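Local coordinates for protein ArsC family reductase (Pseudomonas aeruginosa, PDB 1RW1) that is of uncertain function but, as an ArsC-family protein with a thioredoxin fold, probably acts as a glutathione-dependent thiol reductase, at residues 44-49 with 73-78. Sequence-based numbering, arbitrary orientation.
Sequences RWCAEH and LDEAKA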
loop_
_atom_site.group_PDB
_atom_site.type_symbol
_atom_site.label_atom_id
_atom_site.label_comp_id
_atom_site.label_asym_id
_atom_site.label_seq_id
_atom_site.Cartn_x
_atom_site.Cartn_y
_atom_site.Cartn_z
ATOM N N ARG A 44 2.202 -11.127 1.747
ATOM C CA ARG A 44 3.186 -11.021 0.681
ATOM C C ARG A 44 3.916 -9.676 0.718
ATOM O O ARG A 44 5.142 -9.616 0.567
ATOM C CB ARG A 44 2.502 -11.205 -0.667
ATOM C CG ARG A 44 2.422 -12.597 -1.181
ATOM C CD ARG A 44 2.101 -12.602 -2.651
ATOM N NE ARG A 44 0.749 -12.127 -2.911
ATOM C CZ ARG A 44 0.454 -10.975 -3.502
ATOM N NH1 ARG A 44 1.411 -10.155 -3.918
ATOM N NH2 ARG A 44 -0.805 -10.643 -3.665
ATOM N N TRP A 45 3.166 -8.590 0.899
ATOM C CA TRP A 45 3.793 -7.278 0.898
ATOM C C TRP A 45 4.736 -7.135 2.085
ATOM O O TRP A 45 5.846 -6.608 1.961
ATOM C CB TRP A 45 2.719 -6.200 0.940
ATOM C CG TRP A 45 1.798 -6.185 -0.237
ATOM C CD1 TRP A 45 1.981 -6.765 -1.459
ATOM C CD2 TRP A 45 0.522 -5.550 -0.281
ATOM N NE1 TRP A 45 0.894 -6.506 -2.267
ATOM C CE2 TRP A 45 -0.012 -5.750 -1.566
ATOM C CE3 TRP A 45 -0.211 -4.784 0.640
ATOM C CZ2 TRP A 45 -1.254 -5.234 -1.937
ATOM C CZ3 TRP A 45 -1.429 -4.278 0.268
ATOM C CH2 TRP A 45 -1.939 -4.498 -1.012
ATOM N N CYS A 46 4.299 -7.603 3.250
ATOM C CA CYS A 46 5.157 -7.513 4.427
ATOM C C CYS A 46 6.396 -8.408 4.298
ATOM O O CYS A 46 7.467 -8.036 4.760
ATOM C CB CYS A 46 4.399 -7.885 5.698
ATOM S SG CYS A 46 3.200 -6.645 6.243
ATOM N N ALA A 47 6.262 -9.571 3.673
ATOM C CA ALA A 47 7.416 -10.432 3.466
ATOM C C ALA A 47 8.486 -9.735 2.638
ATOM O O ALA A 47 9.685 -9.923 2.873
ATOM C CB ALA A 47 6.971 -11.718 2.789
ATOM N N GLU A 48 8.064 -8.959 1.649
ATOM C CA GLU A 48 8.970 -8.329 0.719
ATOM C C GLU A 48 9.561 -7.023 1.243
ATOM O O GLU A 48 10.689 -6.685 0.890
ATOM C CB GLU A 48 8.225 -8.082 -0.598
ATOM C CG GLU A 48 9.052 -7.400 -1.678
ATOM C CD GLU A 48 8.269 -7.092 -2.924
ATOM O OE1 GLU A 48 7.051 -7.383 -2.942
ATOM O OE2 GLU A 48 8.861 -6.551 -3.867
ATOM N N HIS A 49 8.802 -6.289 2.059
ATOM C CA HIS A 49 9.147 -4.917 2.415
ATOM C C HIS A 49 9.274 -4.636 3.894
ATOM O O HIS A 49 9.889 -3.643 4.277
ATOM C CB HIS A 49 8.101 -3.937 1.870
ATOM C CG HIS A 49 8.084 -3.859 0.391
ATOM N ND1 HIS A 49 9.002 -3.129 -0.325
ATOM C CD2 HIS A 49 7.229 -4.397 -0.502
ATOM C CE1 HIS A 49 8.725 -3.253 -1.611
ATOM N NE2 HIS A 49 7.650 -4.007 -1.743
ATOM N N LEU A 73 4.472 -4.566 18.441
ATOM C CA LEU A 73 4.108 -4.983 17.110
ATOM C C LEU A 73 5.173 -5.851 16.451
ATOM O O LEU A 73 6.378 -5.726 16.675
ATOM C CB LEU A 73 3.840 -3.762 16.247
ATOM C CG LEU A 73 2.595 -2.948 16.625
ATOM C CD1 LEU A 73 2.451 -1.709 15.747
ATOM C CD2 LEU A 73 1.327 -3.795 16.568
ATOM N N ASP A 74 4.680 -6.739 15.607
ATOM C CA ASP A 74 5.466 -7.600 14.754
ATOM C C ASP A 74 4.644 -7.805 13.487
ATOM O O ASP A 74 3.577 -7.190 13.319
ATOM C CB ASP A 74 5.787 -8.930 15.439
ATOM C CG ASP A 74 4.548 -9.648 15.962
ATOM O OD1 ASP A 74 3.445 -9.497 15.371
ATOM O OD2 ASP A 74 4.620 -10.427 16.945
ATOM N N GLU A 75 5.148 -8.616 12.567
ATOM C CA GLU A 75 4.451 -8.772 11.298
ATOM C C GLU A 75 3.011 -9.266 11.491
ATOM O O GLU A 75 2.072 -8.724 10.890
ATOM C CB GLU A 75 5.207 -9.691 10.364
ATOM C CG GLU A 75 4.552 -9.836 9.004
ATOM C CD GLU A 75 5.382 -10.653 8.066
ATOM O OE1 GLU A 75 6.277 -10.092 7.392
ATOM O OE2 GLU A 75 5.143 -11.878 8.031
ATOM N N ALA A 76 2.831 -10.296 12.303
ATOM C CA ALA A 76 1.502 -10.879 12.445
ATOM C C ALA A 76 0.504 -9.851 12.962
ATOM O O ALA A 76 -0.637 -9.740 12.469
ATOM C CB ALA A 76 1.542 -12.089 13.353
ATOM N N LYS A 77 0.911 -9.108 13.979
ATOM C CA LYS A 77 0.019 -8.136 14.575
ATOM C C LYS A 77 -0.293 -6.977 13.622
ATOM O O LYS A 77 -1.433 -6.502 13.551
ATOM C CB LYS A 77 0.605 -7.605 15.886
ATOM C CG LYS A 77 0.695 -8.637 16.993
ATOM C CD LYS A 77 1.351 -8.056 18.231
ATOM C CE LYS A 77 1.425 -9.058 19.379
ATOM N NZ LYS A 77 2.170 -8.503 20.545
ATOM N N ALA A 78 0.713 -6.518 12.899
ATOM C CA ALA A 78 0.526 -5.442 11.938
ATOM C C ALA A 78 -0.458 -5.853 10.849
ATOM O O ALA A 78 -1.301 -5.059 10.421
ATOM C CB ALA A 78 1.875 -5.045 11.328
#
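Cys46 and Glu75 have the nearest CA atoms across the contact, 7.0 Å apart, where the C-terminal turn of helix 39-49 meets the first turn of helix 75-84. Both helices belong to the largely helical part that the ArsC family carries between the βαβ and ββα units of its thioredoxin fold. The contact is small, burying 120 Å² over both sides, and is one of van der Waals touches. Glu75 does the reaching: CG lies anti to the backbone N (chi1 -177°) and the chain stays extended to CD, so the carboxylate is laid against the other helix. Its CG rests 3.8 Å from Cys46 CB, while OE1 comes to 3.4 Å from the same CB and 3.5 Å from Cys46 C. Glu75 OE1 stays 3.8 Å from Ala47 N, without a hydrogen bond. Cys46 thus meets the glutamate chiefly with its methylene; its SG stands farther off, 4.4 Å from Glu75 CG. The cysteine side chain also packs on Ile79 and Met82 of helix 75-84 and on Trp51 of helix 51-54, the tryptophan that Leu73 and Ala78 touch as well. Cys46 is buried, whereas Glu75 stays partly exposed at the margin of this apolar packing. Elsewhere on helix 39-49, Arg44 NH1 forms a salt bridge and Trp45 NE1 a hydrogen bond, both with Glu95 OE2 of strand 93-95, joining the helix to the sheet. Asp74 N-caps helix 75-84: its OD1 accepts from Lys77 N at 2.9 Å in a nearly straight hydrogen bond (N-H...OD1 168°), the donor lying close to the line of the carboxylate C-O bond.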